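Local coordinates for protein CmeC (Campylobacter jejuni, PDB 4MT4) that forms a trimeric outer-membrane channel that probably serves the efflux of compounds from the cell, at residues S310-L313 against D314-V317; A71-L74 against G75-F78. All blocks are in the same frame, centred on the assembly; numbering follows the deposited sequence.

Contact 1 of 2, residues S310-L313 against D314-V317; sequences SGDL and DTLV. With C8E ((hydroxyethyloxy)tri(ethyloxy)octane), chain N.
Asp312 and Thr315 meet through their side chains and a water in the hairpin loop that joins strands 299-310 and 322-335 of the beta barrel. Residues 313-316 form a type I beta turn. Leu316 N donates to Leu313 O at 3.1 Å, with an N-H...O angle of 157°.

Asp312 can be followed outward from its backbone. Its CB lies 3.3 Å from Asp314 OD1. The carboxylates themselves are not in contact, with Asp312 OD2 and Asp314 OD1 4.6 Å apart, but their like charges may raise the proton affinity of one of them. At CG the side chain divides. OD1 of Asp312 accepts from a water at 2.6 Å, and the same water is hydrogen-bonded to Thr315 OG1. OD2 of Asp312 turns to the detergent C8E, whose terminal hydroxyl O21 is 2.5 Å away. Gly311 O is also within hydrogen-bonding distance of O21, so the one proton of this hydroxyl has two possible acceptors. Asn112 binds the detergent as well.

Thr315 OG1 sits between its own backbone N and carbonyl carbon (chi1 60°), which turns it inward to Ser310. The two hydroxyls, Ser310 OG and Thr315 OG1, are 2.8 Å apart. Ser310 OG donates to Asp312 O at 3.0 Å, in the carbonyl plane and on a lone pair. The hydroxyl of Ser310 thus links the end of strand 299-310 to the turn. Asn99 of the second subunit packs on Ser310 and Thr315.

The apolar side is made by the two leucines. Both touch Phe114 of the adjacent strand 109-124, and Leu316 also reaches Met116. Their side chains run at a slant to each other, and Leu313 CD1 meets Leu316 CD2 at 3.9 Å.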
loop_
_atom_site.group_PDB
_atom_site.type_symbol
_atom_site.label_atom_id
_atom_site.label_comp_id
_atom_site.label_asym_id
_atom_site.label_seq_id
_atom_site.Cartn_x
_atom_site.Cartn_y
_atom_site.Cartn_z
ATOM N N SER B 310 -54.731 -1.226 26.862
ATOM C CA SER B 310 -55.786 -1.924 27.584
ATOM C C SER B 310 -55.268 -3.218 28.201
ATOM O O SER B 310 -54.283 -3.790 27.737
ATOM C CB SER B 310 -56.966 -2.223 26.655
ATOM O OG SER B 310 -57.988 -2.934 27.335
ATOM N N GLY B 311 -55.938 -3.666 29.258
ATOM C CA GLY B 311 -55.600 -4.917 29.911
ATOM C C GLY B 311 -56.240 -6.093 29.200
ATOM O O GLY B 311 -56.006 -7.251 29.549
ATOM N N ASP B 312 -57.058 -5.782 28.200
ATOM C CA ASP B 312 -57.719 -6.797 27.394
ATOM C C ASP B 312 -57.619 -6.447 25.915
ATOM O O ASP B 312 -57.731 -5.281 25.532
ATOM C CB ASP B 312 -59.185 -6.946 27.806
ATOM C CG ASP B 312 -59.358 -7.092 29.306
ATOM O OD1 ASP B 312 -59.661 -6.080 29.974
ATOM O OD2 ASP B 312 -59.188 -8.217 29.821
ATOM N N LEU B 313 -57.409 -7.464 25.088
ATOM C CA LEU B 313 -57.255 -7.262 23.655
ATOM C C LEU B 313 -58.567 -6.838 22.999
ATOM O O LEU B 313 -58.571 -6.046 22.056
ATOM C CB LEU B 313 -56.727 -8.538 22.999
ATOM C CG LEU B 313 -56.571 -8.486 21.480
ATOM C CD1 LEU B 313 -55.599 -7.386 21.084
ATOM C CD2 LEU B 313 -56.121 -9.831 20.938
ATOM N N ASP B 314 -59.679 -7.356 23.507
ATOM C CA ASP B 314 -60.984 -7.104 22.902
ATOM C C ASP B 314 -61.429 -5.643 23.019
ATOM O O ASP B 314 -62.292 -5.195 22.266
ATOM C CB ASP B 314 -62.041 -8.024 23.520
ATOM C CG ASP B 314 -62.143 -7.871 25.022
ATOM O OD1 ASP B 314 -61.283 -8.428 25.737
ATOM O OD2 ASP B 314 -63.091 -7.203 25.486
ATOM N N THR B 315 -60.840 -4.904 23.955
ATOM C CA THR B 315 -61.171 -3.492 24.134
ATOM C C THR B 315 -59.998 -2.580 23.791
ATOM O O THR B 315 -59.967 -1.421 24.204
ATOM C CB THR B 315 -61.610 -3.186 25.579
ATOM O OG1 THR B 315 -60.547 -3.512 26.484
ATOM C CG2 THR B 315 -62.852 -3.983 25.946
ATOM N N LEU B 316 -59.038 -3.104 23.036
ATOM C CA LEU B 316 -57.811 -2.367 22.746
ATOM C C LEU B 316 -58.059 -1.088 21.945
ATOM O O LEU B 316 -57.443 -0.062 22.212
ATOM C CB LEU B 316 -56.822 -3.262 22.000
ATOM C CG LEU B 316 -55.487 -2.606 21.641
ATOM C CD1 LEU B 316 -54.796 -2.088 22.892
ATOM C CD2 LEU B 316 -54.593 -3.580 20.894
ATOM N N VAL B 317 -58.957 -1.146 20.968
ATOM C CA VAL B 317 -59.214 0.018 20.124
ATOM C C VAL B 317 -60.513 0.728 20.500
ATOM O O VAL B 317 -61.060 1.499 19.712
ATOM C CB VAL B 317 -59.260 -0.364 18.631
ATOM C CG1 VAL B 317 -57.897 -0.864 18.171
ATOM C CG2 VAL B 317 -60.333 -1.408 18.378
HETATM C C1 C8E N . -42.921 -18.356 18.485
HETATM C C2 C8E N . -44.059 -17.392 18.454
HETATM C C3 C8E N . -44.812 -17.178 19.724
HETATM C C4 C8E N . -45.746 -16.018 19.790
HETATM C C5 C8E N . -46.035 -15.454 21.140
HETATM C C6 C8E N . -46.211 -13.978 21.241
HETATM C C7 C8E N . -46.004 -13.351 22.577
HETATM C C8 C8E N . -47.104 -12.507 23.121
HETATM O O9 C8E N . -47.746 -12.949 24.257
HETATM C C10 C8E N . -48.499 -12.058 24.990
HETATM C C11 C8E N . -49.434 -12.617 26.003
HETATM O O12 C8E N . -50.562 -13.255 25.538
HETATM C C13 C8E N . -51.785 -12.949 26.092
HETATM C C14 C8E N . -52.836 -14.004 26.057
HETATM O O15 C8E N . -54.101 -13.644 26.464
HETATM C C16 C8E N . -54.751 -12.626 25.801
HETATM C C17 C8E N . -56.087 -12.213 26.314
HETATM O O18 C8E N . -56.515 -10.937 26.028
HETATM C C19 C8E N . -57.555 -10.404 26.752
HETATM C C20 C8E N . -57.586 -10.672 28.220
HETATM O O21 C8E N . -57.244 -9.649 29.081
HETATM O O HOH W 1 -60.585 -3.832 28.999
#

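Contact 2 of 2, residues A71-L74 against G75-F78; sequences AAQL and GIDF
Gln73 and Asp77, one helical turn apart, are joined by a side-chain hydrogen bond of 3.2 Å from Gln73 NE2 to Asp77 OD2. It is nearly straight, at 177°. The acceptor lies in the amide plane of Gln73, but the donor comes from above the carboxylate plane. The two flat groups are turned 54° against each other. A bend at chi2 (60°) turns the amide toward the C-terminal end of the helix, to Asp77. OD2 is also hydrogen-bonded, and more strongly, to Ser137 OG of helix 129-195, which ties the pair to that helix.

Backbone bonds run from Gly75 N to Ala71 O, Ile76 N to Ala72 O, Asp77 N to Gln73 O and Phe78 N to Leu74 O. This is the regular i to i+4 pattern of an alpha helix, here the last turns of helix 58-79 before strand 84-96 of the beta barrel.

Ile76 packs beside the amide, with its CD1 3.8 Å from Gln73 OE1. Ile76 CG1 lies 3.2 Å from Ala72 O. Leu74 faces helix 129-195 and touches Tyr134, Ser137 and Lys138. Ala72, Gln73 and Ile76 meet Gln342, Leu346 and Asn343 of the third subunit, respectively.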
loop_
_atom_site.group_PDB
_atom_site.type_symbol
_atom_site.label_atom_id
_atom_site.label_comp_id
_atom_site.label_asym_id
_atom_site.label_seq_id
_atom_site.Cartn_x
_atom_site.Cartn_y
_atom_site.Cartn_z
ATOM N N ALA B 71 -22.522 10.419 -0.829
ATOM C CA ALA B 71 -23.807 11.089 -0.986
ATOM C C ALA B 71 -24.885 10.379 -0.174
ATOM O O ALA B 71 -25.807 11.012 0.344
ATOM C CB ALA B 71 -24.201 11.149 -2.451
ATOM N N ALA B 72 -24.759 9.060 -0.069
ATOM C CA ALA B 72 -25.702 8.253 0.697
ATOM C C ALA B 72 -25.547 8.512 2.192
ATOM O O ALA B 72 -26.535 8.629 2.914
ATOM C CB ALA B 72 -25.509 6.774 0.390
ATOM N N GLN B 73 -24.300 8.602 2.646
ATOM C CA GLN B 73 -24.012 8.877 4.049
ATOM C C GLN B 73 -24.477 10.280 4.413
ATOM O O GLN B 73 -24.906 10.534 5.536
ATOM C CB GLN B 73 -22.517 8.725 4.337
ATOM C CG GLN B 73 -22.141 8.943 5.798
ATOM C CD GLN B 73 -22.837 7.971 6.730
ATOM O OE1 GLN B 73 -22.871 6.764 6.478
ATOM N NE2 GLN B 73 -23.406 8.493 7.810
ATOM N N LEU B 74 -24.386 11.186 3.446
ATOM C CA LEU B 74 -24.873 12.549 3.610
ATOM C C LEU B 74 -26.384 12.561 3.827
ATOM O O LEU B 74 -26.903 13.352 4.616
ATOM C CB LEU B 74 -24.508 13.391 2.388
ATOM C CG LEU B 74 -24.955 14.853 2.424
ATOM C CD1 LEU B 74 -24.338 15.558 3.618
ATOM C CD2 LEU B 74 -24.591 15.560 1.128
ATOM N N GLY B 75 -27.081 11.678 3.120
ATOM C CA GLY B 75 -28.522 11.565 3.244
ATOM C C GLY B 75 -28.930 10.976 4.579
ATOM O O GLY B 75 -29.956 11.353 5.149
ATOM N N ILE B 76 -28.121 10.045 5.076
ATOM C CA ILE B 76 -28.354 9.423 6.373
ATOM C C ILE B 76 -28.241 10.447 7.500
ATOM O O ILE B 76 -29.083 10.498 8.396
ATOM C CB ILE B 76 -27.356 8.276 6.636
ATOM C CG1 ILE B 76 -27.547 7.149 5.620
ATOM C CG2 ILE B 76 -27.515 7.740 8.048
ATOM C CD1 ILE B 76 -26.563 6.008 5.784
ATOM N N ASP B 77 -27.198 11.267 7.438
ATOM C CA ASP B 77 -26.924 12.246 8.485
ATOM C C ASP B 77 -27.862 13.450 8.423
ATOM O O ASP B 77 -28.037 14.155 9.417
ATOM C CB ASP B 77 -25.472 12.718 8.404
ATOM C CG ASP B 77 -24.488 11.644 8.824
ATOM O OD1 ASP B 77 -24.851 10.798 9.669
ATOM O OD2 ASP B 77 -23.351 11.645 8.308
ATOM N N PHE B 78 -28.460 13.688 7.258
ATOM C CA PHE B 78 -29.448 14.754 7.128
ATOM C C PHE B 78 -30.724 14.390 7.873
ATOM O O PHE B 78 -31.401 15.257 8.430
ATOM C CB PHE B 78 -29.769 15.032 5.657
ATOM C CG PHE B 78 -30.863 16.049 5.457
ATOM C CD1 PHE B 78 -30.586 17.404 5.522
ATOM C CD2 PHE B 78 -32.167 15.648 5.209
ATOM C CE1 PHE B 78 -31.587 18.341 5.343
ATOM C CE2 PHE B 78 -33.174 16.581 5.029
ATOM C CZ PHE B 78 -32.882 17.929 5.095
#

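From the N terminus the chain first reaches contact 2, near the end of helix 58-79. It then runs through strands 84-96 and 109-124, the long helix 129-195 and the helices after it. Strand 299-310 leads into contact 1, in the loop before strand 322-335. The contacts lie in series and neither nests in nor crosses the other. Each is local, within eight consecutive residues; contact 1 closes a tight turn, and contact 2 closes no loop. Their centres are about 41 Å apart. Contact 2 belongs to the helical part and borders the third subunit. Contact 1 belongs to the beta barrel and borders the second.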